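Local coordinates for protein methyl-coenzyme M reductase subunit beta (Methanosarcina barkeri, PDB 1E6Y) that forms part of the methyl-coenzyme M reductase complex that, with the nickel cofactor F430, releases methane from methyl-coenzyme M using coenzyme B as reductant, at residues T97-V102 / L108-P113; Y330-L335 / G347-T352; A24-A29 / M228-Q233. All coordinates share one frame; numbering follows the deposited sequence.

Interaction 1. Residues T97-V102 / L108-P113; sequences TNVIKV and LLIQSP
Asn98 and Gln111 face each other across two antiparallel strands and are joined by both backbone and side chain. Their main chains make a reciprocal pair: Asn98 N donates to Gln111 O at 3.0 Å, and Gln111 N donates to Asn98 O at 2.8 Å. Two residues along, Ile100 and Leu109 form the next hydrogen-bonded pair, Leu109 N reaching Ile100 O at 2.9 Å. Between the two pairs, in the non-hydrogen-bonded pair Val99–Ile110, the CA of Val99 comes 3.2 Å from Leu109 O, a CA-H...O contact.

The side-chain bond runs from Asn98 ND2 to Gln111 OE1, 2.9 Å long with 167° at the hydrogen. The two side chains lie alongside and point the same way, yet their amide planes are turned 58° apart; OE1 sits in the amide plane of Asn98, whereas ND2 is tilted from the carbonyl plane of Gln111. Gln111 reaches this place with CG anti to its carbonyl carbon (chi1 -49°) and the chain extended beyond CG. Its NE2 is bound by Ser41 OG on strand 41-45, so both ends of the amide are held, which probably fixes its flip. A leucine here would probably leave Asn98 ND2 and Ser41 without this shared partner.

The apolar contact on the face carrying Asn98 and Gln111 is between Ile100 CD1 and Leu109 CD2, 4.0 Å apart. On the other face, Val99, Lys101 and Ile110 touch helix 78-89, where Lys101 NZ forms a salt bridge with Asp79.

The strand axes, 4.7 Å apart and nearly antiparallel, belong to consecutive strands joined by a short turn, a beta hairpin; its second strand also pairs with strand 41-45, so 98-102 is an outermost strand of this chain's antiparallel sheet.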
loop_
_atom_site.group_PDB
_atom_site.type_symbol
_atom_site.label_atom_id
_atom_site.label_comp_id
_atom_site.label_asym_id
_atom_site.label_seq_id
_atom_site.Cartn_x
_atom_site.Cartn_y
_atom_site.Cartn_z
ATOM N N THR E 97 -31.709 -6.276 16.879
ATOM C CA THR E 97 -31.018 -7.357 16.181
ATOM C C THR E 97 -32.009 -8.146 15.331
ATOM O O THR E 97 -33.135 -8.419 15.758
ATOM C CB THR E 97 -30.342 -8.329 17.166
ATOM O OG1 THR E 97 -29.488 -7.596 18.050
ATOM C CG2 THR E 97 -29.518 -9.366 16.417
ATOM N N ASN E 98 -31.597 -8.477 14.112
ATOM C CA ASN E 98 -32.447 -9.226 13.200
ATOM C C ASN E 98 -31.621 -10.219 12.396
ATOM O O ASN E 98 -30.692 -9.835 11.686
ATOM C CB ASN E 98 -33.180 -8.263 12.260
ATOM C CG ASN E 98 -34.266 -8.947 11.454
ATOM O OD1 ASN E 98 -35.011 -9.780 11.972
ATOM N ND2 ASN E 98 -34.357 -8.603 10.172
ATOM N N VAL E 99 -31.903 -11.504 12.592
ATOM C CA VAL E 99 -31.231 -12.560 11.845
ATOM C C VAL E 99 -32.264 -13.423 11.123
ATOM O O VAL E 99 -33.082 -14.099 11.754
ATOM C CB VAL E 99 -30.369 -13.448 12.771
ATOM C CG1 VAL E 99 -29.617 -14.491 11.951
ATOM C CG2 VAL E 99 -29.390 -12.587 13.554
ATOM N N ILE E 100 -32.229 -13.369 9.796
ATOM C CA ILE E 100 -33.235 -14.013 8.958
ATOM C C ILE E 100 -32.595 -15.063 8.059
ATOM O O ILE E 100 -31.544 -14.831 7.459
ATOM C CB ILE E 100 -33.967 -12.972 8.067
ATOM C CG1 ILE E 100 -34.663 -11.929 8.942
ATOM C CG2 ILE E 100 -34.992 -13.660 7.178
ATOM C CD1 ILE E 100 -35.249 -10.775 8.155
ATOM N N LYS E 101 -33.234 -16.226 7.991
ATOM C CA LYS E 101 -32.864 -17.269 7.043
ATOM C C LYS E 101 -33.430 -16.935 5.662
ATOM O O LYS E 101 -34.615 -16.625 5.525
ATOM C CB LYS E 101 -33.409 -18.617 7.524
ATOM C CG LYS E 101 -33.027 -19.792 6.648
ATOM C CD LYS E 101 -33.770 -21.054 7.055
ATOM C CE LYS E 101 -35.244 -20.974 6.696
ATOM N NZ LYS E 101 -35.927 -22.268 6.965
ATOM N N VAL E 102 -32.567 -16.957 4.650
ATOM C CA VAL E 102 -32.969 -16.664 3.275
ATOM C C VAL E 102 -32.519 -17.781 2.324
ATOM O O VAL E 102 -31.587 -18.530 2.636
ATOM C CB VAL E 102 -32.422 -15.253 2.810
ATOM C CG1 VAL E 102 -31.488 -14.662 3.860
ATOM C CG2 VAL E 102 -31.711 -15.338 1.463
ATOM N N LEU E 108 -27.853 -16.261 5.335
ATOM C CA LEU E 108 -28.475 -15.499 6.416
ATOM C C LEU E 108 -28.322 -14.002 6.181
ATOM O O LEU E 108 -27.297 -13.549 5.673
ATOM C CB LEU E 108 -27.832 -15.840 7.766
ATOM C CG LEU E 108 -27.916 -17.261 8.324
ATOM C CD1 LEU E 108 -27.116 -17.335 9.618
ATOM C CD2 LEU E 108 -29.369 -17.653 8.564
ATOM N N LEU E 109 -29.339 -13.242 6.575
ATOM C CA LEU E 109 -29.187 -11.815 6.827
ATOM C C LEU E 109 -28.885 -11.633 8.310
ATOM O O LEU E 109 -29.632 -12.116 9.163
ATOM C CB LEU E 109 -30.476 -11.065 6.470
ATOM C CG LEU E 109 -30.582 -9.590 6.877
ATOM C CD1 LEU E 109 -29.566 -8.748 6.111
ATOM C CD2 LEU E 109 -31.995 -9.090 6.611
ATOM N N ILE E 110 -27.743 -11.027 8.614
ATOM C CA ILE E 110 -27.407 -10.702 9.996
ATOM C C ILE E 110 -27.351 -9.195 10.165
ATOM O O ILE E 110 -26.451 -8.534 9.643
ATOM C CB ILE E 110 -26.044 -11.301 10.417
ATOM C CG1 ILE E 110 -26.037 -12.815 10.188
ATOM C CG2 ILE E 110 -25.771 -10.994 11.894
ATOM C CD1 ILE E 110 -24.730 -13.475 10.551
ATOM N N GLN E 111 -28.364 -8.647 10.825
ATOM C CA GLN E 111 -28.388 -7.230 11.155
ATOM C C GLN E 111 -28.057 -7.051 12.628
ATOM O O GLN E 111 -28.807 -7.496 13.501
ATOM C CB GLN E 111 -29.764 -6.632 10.850
ATOM C CG GLN E 111 -30.283 -6.976 9.466
ATOM C CD GLN E 111 -31.462 -6.125 9.057
ATOM O OE1 GLN E 111 -32.599 -6.397 9.441
ATOM N NE2 GLN E 111 -31.201 -5.093 8.263
ATOM N N SER E 112 -26.872 -6.509 12.893
ATOM C CA SER E 112 -26.466 -6.165 14.250
ATOM C C SER E 112 -27.415 -5.110 14.806
ATOM O O SER E 112 -27.971 -4.308 14.053
ATOM C CB SER E 112 -25.036 -5.617 14.253
ATOM O OG SER E 112 -24.087 -6.662 14.147
ATOM N N PRO E 113 -27.598 -5.084 16.136
ATOM C CA PRO E 113 -28.315 -3.969 16.762
ATOM C C PRO E 113 -27.601 -2.643 16.515
ATOM O O PRO E 113 -26.375 -2.609 16.393
ATOM C CB PRO E 113 -28.320 -4.339 18.244
ATOM C CG PRO E 113 -27.102 -5.198 18.410
ATOM C CD PRO E 113 -27.012 -5.993 17.140
#

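Interaction 2. Residues Y330-L335 / G347-T352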
loop_
_atom_site.group_PDB
_atom_site.type_symbol
_atom_site.label_atom_id
_atom_site.label_comp_id
_atom_site.label_asym_id
_atom_site.label_seq_id
_atom_site.Cartn_x
_atom_site.Cartn_y
_atom_site.Cartn_z
ATOM N N TYR E 330 -21.757 12.420 -23.682
ATOM C CA TYR E 330 -22.317 13.160 -24.797
ATOM C C TYR E 330 -23.559 13.972 -24.485
ATOM O O TYR E 330 -23.745 15.038 -25.065
ATOM C CB TYR E 330 -22.555 12.223 -25.981
ATOM C CG TYR E 330 -21.252 11.824 -26.625
ATOM C CD1 TYR E 330 -20.732 10.544 -26.447
ATOM C CD2 TYR E 330 -20.426 12.793 -27.189
ATOM C CE1 TYR E 330 -19.413 10.249 -26.786
ATOM C CE2 TYR E 330 -19.112 12.512 -27.529
ATOM C CZ TYR E 330 -18.606 11.247 -27.315
ATOM O OH TYR E 330 -17.270 11.016 -27.539
ATOM N N PHE E 331 -24.334 13.557 -23.485
ATOM C CA PHE E 331 -25.458 14.392 -23.060
ATOM C C PHE E 331 -24.936 15.757 -22.636
ATOM O O PHE E 331 -25.455 16.791 -23.064
ATOM C CB PHE E 331 -26.235 13.765 -21.894
ATOM C CG PHE E 331 -27.253 14.699 -21.295
ATOM C CD1 PHE E 331 -28.443 14.966 -21.966
ATOM C CD2 PHE E 331 -26.938 15.454 -20.167
ATOM C CE1 PHE E 331 -29.297 15.987 -21.538
ATOM C CE2 PHE E 331 -27.784 16.477 -19.731
ATOM C CZ PHE E 331 -28.964 16.745 -20.420
ATOM N N ASN E 332 -23.887 15.749 -21.815
ATOM C CA ASN E 332 -23.340 16.975 -21.255
ATOM C C ASN E 332 -22.497 17.756 -22.253
ATOM O O ASN E 332 -22.576 18.983 -22.312
ATOM C CB ASN E 332 -22.526 16.653 -20.003
ATOM C CG ASN E 332 -23.411 16.326 -18.824
ATOM O OD1 ASN E 332 -24.087 17.201 -18.290
ATOM N ND2 ASN E 332 -23.522 15.042 -18.504
ATOM N N ASP E 333 -21.725 17.035 -23.063
ATOM C CA ASP E 333 -20.947 17.636 -24.142
ATOM C C ASP E 333 -21.868 18.377 -25.115
ATOM O O ASP E 333 -21.685 19.569 -25.370
ATOM C CB ASP E 333 -20.165 16.542 -24.879
ATOM C CG ASP E 333 -19.089 17.089 -25.809
ATOM O OD1 ASP E 333 -18.921 18.323 -25.911
ATOM O OD2 ASP E 333 -18.398 16.267 -26.444
ATOM N N ILE E 334 -22.903 17.684 -25.584
ATOM C CA ILE E 334 -23.834 18.250 -26.558
ATOM C C ILE E 334 -24.719 19.335 -25.933
ATOM O O ILE E 334 -25.059 20.318 -26.596
ATOM C CB ILE E 334 -24.732 17.152 -27.186
ATOM C CG1 ILE E 334 -23.868 16.121 -27.910
ATOM C CG2 ILE E 334 -25.703 17.769 -28.186
ATOM C CD1 ILE E 334 -24.638 14.887 -28.342
ATOM N N LEU E 335 -25.031 19.186 -24.647
ATOM C CA LEU E 335 -25.783 20.205 -23.915
ATOM C C LEU E 335 -25.026 21.526 -23.885
ATOM O O LEU E 335 -25.622 22.591 -24.064
ATOM C CB LEU E 335 -26.065 19.746 -22.479
ATOM C CG LEU E 335 -26.859 20.708 -21.591
ATOM C CD1 LEU E 335 -28.256 20.898 -22.157
ATOM C CD2 LEU E 335 -26.929 20.166 -20.172
ATOM N N GLY E 347 -18.513 20.135 -15.912
ATOM C CA GLY E 347 -17.520 19.384 -16.651
ATOM C C GLY E 347 -17.196 18.035 -16.037
ATOM O O GLY E 347 -16.704 17.150 -16.732
ATOM N N LYS E 348 -17.496 17.856 -14.753
ATOM C CA LYS E 348 -17.036 16.672 -14.031
ATOM C C LYS E 348 -17.823 15.400 -14.330
ATOM O O LYS E 348 -17.281 14.300 -14.213
ATOM C CB LYS E 348 -17.011 16.929 -12.521
ATOM C CG LYS E 348 -16.014 18.004 -12.105
ATOM C CD LYS E 348 -15.243 17.617 -10.856
ATOM C CE LYS E 348 -16.033 17.922 -9.597
ATOM N NZ LYS E 348 -15.881 19.338 -9.165
ATOM N N VAL E 349 -19.087 15.532 -14.725
ATOM C CA VAL E 349 -19.823 14.361 -15.194
ATOM C C VAL E 349 -19.290 13.935 -16.558
ATOM O O VAL E 349 -19.024 12.758 -16.783
ATOM C CB VAL E 349 -21.345 14.618 -15.284
ATOM C CG1 VAL E 349 -22.038 13.425 -15.934
ATOM C CG2 VAL E 349 -21.919 14.849 -13.890
ATOM N N GLU E 350 -19.072 14.909 -17.436
ATOM C CA GLU E 350 -18.466 14.639 -18.737
ATOM C C GLU E 350 -17.071 14.047 -18.570
ATOM O O GLU E 350 -16.736 13.052 -19.209
ATOM C CB GLU E 350 -18.382 15.925 -19.557
ATOM C CG GLU E 350 -17.953 15.710 -20.993
ATOM C CD GLU E 350 -17.726 17.010 -21.743
ATOM O OE1 GLU E 350 -16.885 17.010 -22.666
ATOM O OE2 GLU E 350 -18.395 18.019 -21.429
ATOM N N GLY E 351 -16.283 14.643 -17.675
ATOM C CA GLY E 351 -14.940 14.164 -17.406
ATOM C C GLY E 351 -14.932 12.751 -16.859
ATOM O O GLY E 351 -14.218 11.888 -17.374
ATOM N N THR E 352 -15.748 12.504 -15.835
ATOM C CA THR E 352 -15.913 11.157 -15.300
ATOM C C THR E 352 -16.283 10.185 -16.420
ATOM O O THR E 352 -15.678 9.120 -16.546
ATOM C CB THR E 352 -17.009 11.114 -14.213
ATOM O OG1 THR E 352 -16.625 11.945 -13.111
ATOM C CG2 THR E 352 -17.217 9.690 -13.709
HETATM O O HOH W 1 -16.387 19.127 -24.169
#
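Asn332 and Asp333 of helix 323-339 meet Val349 and Glu350 of helix 348-358 in a small buried contact, only 175 Å² in all, made by side-chain packing and one water.

The van der Waals part sets the amide of Asn332 across the valine at about a right angle, with Asn332 ND2 3.4 Å from Val349 CG1. The Asn332 amide owes its orientation to other partners, because OD1 accepts from Cys344 N while ND2 donates to Leu328 O and Thr307 OG1. With CG anti to the carbonyl carbon (chi1 -75°), the amide reaches these partners and leaves ND2 beside the valine methyl.

The acidic part brings two carboxylates together. Those of Asp333 and Glu350 are stacked, their planes 18° apart, with Asp333 OD1 4.0 Å from Glu350 OE1. Such a pair of like charges would be expected to repel unless countered. Water 1 lies between them, 2.6 Å from Glu350 OE1 and 3.2 Å from Asp333 OD1. Positive charge is also at hand: Lys337 NZ forms a salt bridge with Asp333 OD1, and a basic side chain of another protein chain does so with OD2. Asp333 OD2 further bonds Tyr103 of the gamma subunit, whose Arg239 makes a long, weak ion pair with Glu350 OE2. The basic partners would favour the charged form of Asp333, whereas the neighbouring carboxylate would tend to oppose it; the ion pairs of Glu350 are long and weak.

Gly347, at the N-cap position, starts the second helix. The arrangement is a helix-loop-helix pair of consecutive helices, their axes 8.6 Å apart and crossing at -134°, at the border of the beta chain with gamma and another protein chain.

Interaction 3. Residues A24-A29 / M228-Q233; sequences APTRNA and MFERHQ
Arg27 and Glu230 form a salt bridge between the loop leading into helix 29-40 and the first part of helix 228-241, linking segments almost 200 residues apart. The side chains come from opposite directions, and the Glu230 carboxylate lies at the edge of the guanidinium, the two planes 39° apart. Arg27 NH2 donates to Glu230 OE2 at 2.9 Å, but meets it from above the carboxylate plane, with only 134° at the hydrogen. NH1 adds two weak bonds, to OE2 and to OE1, the latter at 3.2 Å and nearly straight at 173°. The pairing is therefore skewed rather than a flat bidentate fork. Water 2 also bridges the segments, donating to Glu230 OE2 at 2.7 Å and hydrogen-bonded to Thr26 OG1 at 2.7 Å.

An extended chain from CG to NE carries the guanidinium of Arg27 across to the helix. Glu230 reaches back with CG anti to its own N, and its OE2 lies 3.9 Å from the methyl CB of Ala24.

In the next shell the arginine is anchored by Met21 O, bound to NH2, and by Val91 O of the second beta subunit, bound to NH1, which brings this bridge to the subunit boundary. On the helix side, Glu230 packs on Phe220. The loop itself is turned by Ala24 O, which accepts from both Arg27 N and Asn28 N. Asn28 OD1 then caps helix 29-40 at Ile31 N.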
loop_
_atom_site.group_PDB
_atom_site.type_symbol
_atom_site.label_atom_id
_atom_site.label_comp_id
_atom_site.label_asym_id
_atom_site.label_seq_id
_atom_site.Cartn_x
_atom_site.Cartn_y
_atom_site.Cartn_z
ATOM N N ALA E 24 -31.582 16.171 3.282
ATOM C CA ALA E 24 -30.175 16.009 3.640
ATOM C C ALA E 24 -29.972 14.729 4.442
ATOM O O ALA E 24 -30.745 14.433 5.355
ATOM C CB ALA E 24 -29.700 17.205 4.446
ATOM N N PRO E 25 -28.925 13.951 4.113
ATOM C CA PRO E 25 -28.541 12.785 4.917
ATOM C C PRO E 25 -28.409 13.109 6.406
ATOM O O PRO E 25 -28.737 12.287 7.263
ATOM C CB PRO E 25 -27.206 12.365 4.305
ATOM C CG PRO E 25 -27.341 12.765 2.869
ATOM C CD PRO E 25 -28.071 14.085 2.918
ATOM N N THR E 26 -28.038 14.352 6.692
ATOM C CA THR E 26 -27.816 14.815 8.057
ATOM C C THR E 26 -29.113 15.175 8.796
ATOM O O THR E 26 -29.094 15.415 10.005
ATOM C CB THR E 26 -26.880 16.038 8.065
ATOM O OG1 THR E 26 -27.326 16.982 7.083
ATOM C CG2 THR E 26 -25.448 15.617 7.746
ATOM N N ARG E 27 -30.233 15.206 8.074
ATOM C CA ARG E 27 -31.524 15.551 8.673
ATOM C C ARG E 27 -32.592 14.499 8.431
ATOM O O ARG E 27 -33.552 14.395 9.208
ATOM C CB ARG E 27 -32.051 16.885 8.100
ATOM C CG ARG E 27 -31.156 18.058 8.421
ATOM C CD ARG E 27 -31.752 19.412 7.996
ATOM N NE ARG E 27 -30.682 20.406 8.058
ATOM C CZ ARG E 27 -29.908 20.722 6.996
ATOM N NH1 ARG E 27 -28.934 21.593 7.164
ATOM N NH2 ARG E 27 -30.188 20.115 5.856
ATOM N N ASN E 28 -32.491 13.778 7.318
ATOM C CA ASN E 28 -33.566 12.881 6.897
ATOM C C ASN E 28 -33.516 11.539 7.621
ATOM O O ASN E 28 -32.564 10.774 7.467
ATOM C CB ASN E 28 -33.511 12.659 5.381
ATOM C CG ASN E 28 -34.761 11.986 4.844
ATOM O OD1 ASN E 28 -34.866 10.759 4.834
ATOM N ND2 ASN E 28 -35.724 12.790 4.408
ATOM N N ALA E 29 -34.580 11.236 8.359
ATOM C CA ALA E 29 -34.658 10.013 9.151
ATOM C C ALA E 29 -34.647 8.747 8.295
ATOM O O ALA E 29 -34.006 7.762 8.656
ATOM C CB ALA E 29 -35.904 10.040 10.036
ATOM N N MET E 228 -22.884 26.976 0.932
ATOM C CA MET E 228 -23.665 27.076 -0.301
ATOM C C MET E 228 -23.726 25.740 -1.045
ATOM O O MET E 228 -24.653 25.492 -1.820
ATOM C CB MET E 228 -23.073 28.155 -1.217
ATOM C CG MET E 228 -21.789 27.741 -1.933
ATOM S SD MET E 228 -21.110 29.041 -2.988
ATOM C CE MET E 228 -20.205 29.993 -1.758
ATOM N N PHE E 229 -22.767 24.863 -0.768
ATOM C CA PHE E 229 -22.691 23.585 -1.459
ATOM C C PHE E 229 -23.732 22.588 -0.964
ATOM O O PHE E 229 -24.032 21.613 -1.653
ATOM C CB PHE E 229 -21.282 23.002 -1.339
ATOM C CG PHE E 229 -20.238 23.811 -2.056
ATOM C CD1 PHE E 229 -19.517 24.791 -1.381
ATOM C CD2 PHE E 229 -20.051 23.666 -3.427
ATOM C CE1 PHE E 229 -18.630 25.622 -2.062
ATOM C CE2 PHE E 229 -19.164 24.490 -4.120
ATOM C CZ PHE E 229 -18.452 25.471 -3.436
ATOM N N GLU E 230 -24.345 22.869 0.185
ATOM C CA GLU E 230 -25.437 22.022 0.649
ATOM C C GLU E 230 -26.660 22.150 -0.252
ATOM O O GLU E 230 -27.173 21.139 -0.733
ATOM C CB GLU E 230 -25.831 22.325 2.099
ATOM C CG GLU E 230 -26.968 21.418 2.574
ATOM C CD GLU E 230 -27.253 21.490 4.060
ATOM O OE1 GLU E 230 -27.219 22.596 4.635
ATOM O OE2 GLU E 230 -27.586 20.435 4.638
ATOM N N ARG E 231 -27.120 23.380 -0.502
ATOM C CA ARG E 231 -28.221 23.568 -1.459
ATOM C C ARG E 231 -27.869 22.939 -2.807
ATOM O O ARG E 231 -28.667 22.258 -3.431
ATOM C CB ARG E 231 -28.517 25.062 -1.640
ATOM C CG ARG E 231 -29.536 25.365 -2.743
ATOM C CD ARG E 231 -29.737 26.876 -2.947
ATOM N NE ARG E 231 -30.883 27.040 -3.852
ATOM C CZ ARG E 231 -30.849 27.420 -5.127
ATOM N NH1 ARG E 231 -31.997 27.472 -5.804
ATOM N NH2 ARG E 231 -29.719 27.753 -5.743
ATOM N N HIS E 232 -26.628 23.153 -3.237
ATOM C CA HIS E 232 -26.142 22.628 -4.515
ATOM C C HIS E 232 -26.327 21.112 -4.639
ATOM O O HIS E 232 -26.897 20.629 -5.622
ATOM C CB HIS E 232 -24.664 22.984 -4.691
ATOM C CG HIS E 232 -24.134 22.698 -6.061
ATOM N ND1 HIS E 232 -23.550 21.494 -6.399
ATOM C CD2 HIS E 232 -24.082 23.466 -7.175
ATOM C CE1 HIS E 232 -23.160 21.534 -7.659
ATOM N NE2 HIS E 232 -23.470 22.720 -8.154
ATOM N N GLN E 233 -25.896 20.371 -3.622
ATOM C CA GLN E 233 -25.979 18.913 -3.662
ATOM C C GLN E 233 -27.403 18.396 -3.465
ATOM O O GLN E 233 -27.803 17.411 -4.084
ATOM C CB GLN E 233 -25.046 18.302 -2.611
ATOM C CG GLN E 233 -23.565 18.563 -2.882
ATOM C CD GLN E 233 -23.155 18.183 -4.295
ATOM O OE1 GLN E 233 -22.827 19.045 -5.108
ATOM N NE2 GLN E 233 -23.192 16.890 -4.599
HETATM O O HOH W 2 -26.063 19.317 6.510
#

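How the interactions relate
The three contacts are separate and do not touch. Interaction 1 is nested in the long loop closed by interaction 3; their centres are 30 Å apart and their nearest atoms about 13 Å. Interaction 2 follows both in sequence. Its nearest atoms lie about 8 Å from interaction 3 but about 30 Å from interaction 1, which sits on the opposite side of the chain's centre. Interaction 3 joins the N-terminal and C-terminal family regions, whereas the other two each stay within one. All lie away from the coenzyme pockets, although helix 348-358 of interaction 2 ends at Phe358, which lines the coenzyme M and coenzyme B sites.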